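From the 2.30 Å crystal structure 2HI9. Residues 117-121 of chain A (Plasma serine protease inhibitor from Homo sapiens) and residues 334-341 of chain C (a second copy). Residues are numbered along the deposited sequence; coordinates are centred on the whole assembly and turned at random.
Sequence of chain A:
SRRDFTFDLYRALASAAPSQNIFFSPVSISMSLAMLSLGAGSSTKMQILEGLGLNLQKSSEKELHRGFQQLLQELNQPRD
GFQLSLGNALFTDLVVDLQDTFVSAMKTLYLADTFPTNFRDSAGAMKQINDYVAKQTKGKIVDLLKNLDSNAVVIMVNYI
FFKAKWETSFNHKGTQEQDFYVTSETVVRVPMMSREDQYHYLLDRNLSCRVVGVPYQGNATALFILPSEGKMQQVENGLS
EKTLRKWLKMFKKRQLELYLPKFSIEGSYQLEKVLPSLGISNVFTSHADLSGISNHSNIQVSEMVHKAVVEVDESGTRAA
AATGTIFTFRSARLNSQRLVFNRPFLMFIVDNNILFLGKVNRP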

# COMPACT_ATOMS: atom_id res chain seq x y z
N THR A 117 -11.51 10.36 -3.58
CA THR A 117 -10.37 10.21 -4.45
C THR A 117 -9.84 11.58 -4.80
O THR A 117 -10.62 12.51 -4.98
CB THR A 117 -10.81 9.51 -5.76
OG1 THR A 117 -11.54 8.31 -5.46
CG2 THR A 117 -9.61 9.21 -6.63
N ASN A 118 -8.53 11.71 -4.90
CA ASN A 118 -7.95 13.00 -5.24
C ASN A 118 -7.73 13.05 -6.75
O ASN A 118 -6.69 12.60 -7.24
CB ASN A 118 -6.64 13.23 -4.50
CG ASN A 118 -5.89 14.44 -5.02
OD1 ASN A 118 -6.49 15.35 -5.59
ND2 ASN A 118 -4.57 14.45 -4.83
N PHE A 119 -8.70 13.61 -7.47
CA PHE A 119 -8.63 13.71 -8.92
C PHE A 119 -7.65 14.75 -9.43
O PHE A 119 -7.43 14.85 -10.63
CB PHE A 119 -10.02 13.97 -9.51
CG PHE A 119 -10.89 12.74 -9.55
CD1 PHE A 119 -10.47 11.59 -10.23
CD2 PHE A 119 -12.10 12.71 -8.87
CE1 PHE A 119 -11.24 10.43 -10.21
CE2 PHE A 119 -12.88 11.54 -8.85
CZ PHE A 119 -12.44 10.40 -9.52
N ARG A 120 -7.05 15.53 -8.52
CA ARG A 120 -6.08 16.51 -8.97
C ARG A 120 -4.82 15.76 -9.39
O ARG A 120 -4.04 16.24 -10.20
CB ARG A 120 -5.76 17.52 -7.85
CG ARG A 120 -6.98 18.33 -7.41
CD ARG A 120 -7.61 19.11 -8.57
NE ARG A 120 -8.85 19.76 -8.16
CZ ARG A 120 -8.91 20.86 -7.41
NH1 ARG A 120 -10.08 21.38 -7.08
NH2 ARG A 120 -7.79 21.46 -7.01
N ASP A 121 -4.65 14.56 -8.84
CA ASP A 121 -3.52 13.70 -9.21
C ASP A 121 -4.12 12.60 -10.08
O ASP A 121 -4.42 11.50 -9.60
CB ASP A 121 -2.86 13.09 -7.96
CG ASP A 121 -1.79 12.06 -8.31
OD1 ASP A 121 -1.23 12.13 -9.43
OD2 ASP A 121 -1.50 11.18 -7.47
N LEU C 334 -14.22 27.58 -6.75
CA LEU C 334 -13.19 28.43 -7.35
C LEU C 334 -11.95 27.62 -7.73
O LEU C 334 -10.95 28.17 -8.19
CB LEU C 334 -12.80 29.55 -6.39
N ASN C 335 -12.03 26.30 -7.52
CA ASN C 335 -10.95 25.36 -7.84
C ASN C 335 -9.53 25.82 -7.54
O ASN C 335 -8.68 25.88 -8.44
CB ASN C 335 -11.04 24.95 -9.31
CG ASN C 335 -12.43 24.51 -9.69
OD1 ASN C 335 -13.07 23.77 -8.94
ND2 ASN C 335 -12.89 24.95 -10.85
N SER C 336 -9.27 26.14 -6.28
CA SER C 336 -7.95 26.58 -5.89
C SER C 336 -6.98 25.41 -5.88
O SER C 336 -7.38 24.25 -5.80
CB SER C 336 -8.00 27.25 -4.51
OG SER C 336 -8.87 26.56 -3.62
N GLN C 337 -5.70 25.73 -6.00
CA GLN C 337 -4.65 24.71 -6.00
C GLN C 337 -4.77 23.80 -4.78
O GLN C 337 -5.00 24.26 -3.66
CB GLN C 337 -3.29 25.39 -5.99
CG GLN C 337 -2.13 24.46 -6.17
CD GLN C 337 -0.82 25.19 -6.11
OE1 GLN C 337 -0.66 26.24 -6.74
NE2 GLN C 337 0.14 24.65 -5.37
N ARG C 338 -4.63 22.50 -5.02
CA ARG C 338 -4.72 21.50 -3.95
C ARG C 338 -3.33 20.99 -3.62
O ARG C 338 -2.55 20.66 -4.50
CB ARG C 338 -5.61 20.33 -4.37
CG ARG C 338 -5.72 19.24 -3.32
CD ARG C 338 -6.69 18.14 -3.74
NE ARG C 338 -8.06 18.65 -3.82
CZ ARG C 338 -9.06 18.02 -4.44
NH1 ARG C 338 -8.85 16.85 -5.04
NH2 ARG C 338 -10.27 18.57 -4.46
N LEU C 339 -3.04 20.93 -2.33
CA LEU C 339 -1.75 20.46 -1.84
C LEU C 339 -2.02 19.51 -0.69
O LEU C 339 -2.56 19.91 0.34
CB LEU C 339 -0.92 21.65 -1.35
CG LEU C 339 0.50 21.38 -0.87
CD1 LEU C 339 1.32 20.87 -2.05
CD2 LEU C 339 1.11 22.66 -0.29
N VAL C 340 -1.67 18.24 -0.86
CA VAL C 340 -1.91 17.28 0.20
C VAL C 340 -0.61 16.68 0.69
O VAL C 340 0.23 16.21 -0.09
CB VAL C 340 -2.96 16.18 -0.22
CG1 VAL C 340 -3.50 16.47 -1.63
CG2 VAL C 340 -2.36 14.79 -0.14
N PHE C 341 -0.41 16.75 2.00
CA PHE C 341 0.79 16.23 2.62
C PHE C 341 0.57 14.74 2.91
O PHE C 341 0.07 14.37 3.97
CB PHE C 341 1.10 17.01 3.92
CG PHE C 341 1.69 18.39 3.67
CD1 PHE C 341 0.89 19.44 3.22
CD2 PHE C 341 3.05 18.61 3.83
CE1 PHE C 341 1.45 20.69 2.92
CE2 PHE C 341 3.61 19.86 3.54
CZ PHE C 341 2.81 20.89 3.08

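This is a small polar contact between two copies of the inhibitor, built on a stacked pair of arginines and two hydrogen bonds. Chain A contributes a type I beta turn from Asn118(A) to Asp121(A), closed by a bond of 3.3 Å from Asp121(A) N to Asn118(A) O. Chain C contributes a strand that ends at Val340(C) and the loop before it. The backbones stay well apart, with Arg120(A) CA and Arg338(C) CA 7.2 Å from each other, so side chains do the bridging.

Arg338(C) reaches the turn and donates from NH1 to Asn118(A) OD1 at 2.8 Å. The same oxygen accepts Arg120(A) N at 3.0 Å. Asn118(A) thus braces its own turn while holding the partner chain. In return, Arg120(A) NH2 donates to the backbone oxygen Ser336(C) O at 3.1 Å.

The two guanidinium groups lie nearly parallel, centres 4.1 Å apart and planes at 14°. Like charges come close here: Arg120(A) NH1 is 3.8 Å from Arg338(C) NH2. Flat stacking leaves the edges free for hydrogen bonding, and both cross-chain acceptors sit there. Arg120(A) CG also packs over a face of Arg338(C), 3.4 Å from its NH1. Val340(C) adds a light contact, its CG1 3.9 Å from Asn118(A) ND2.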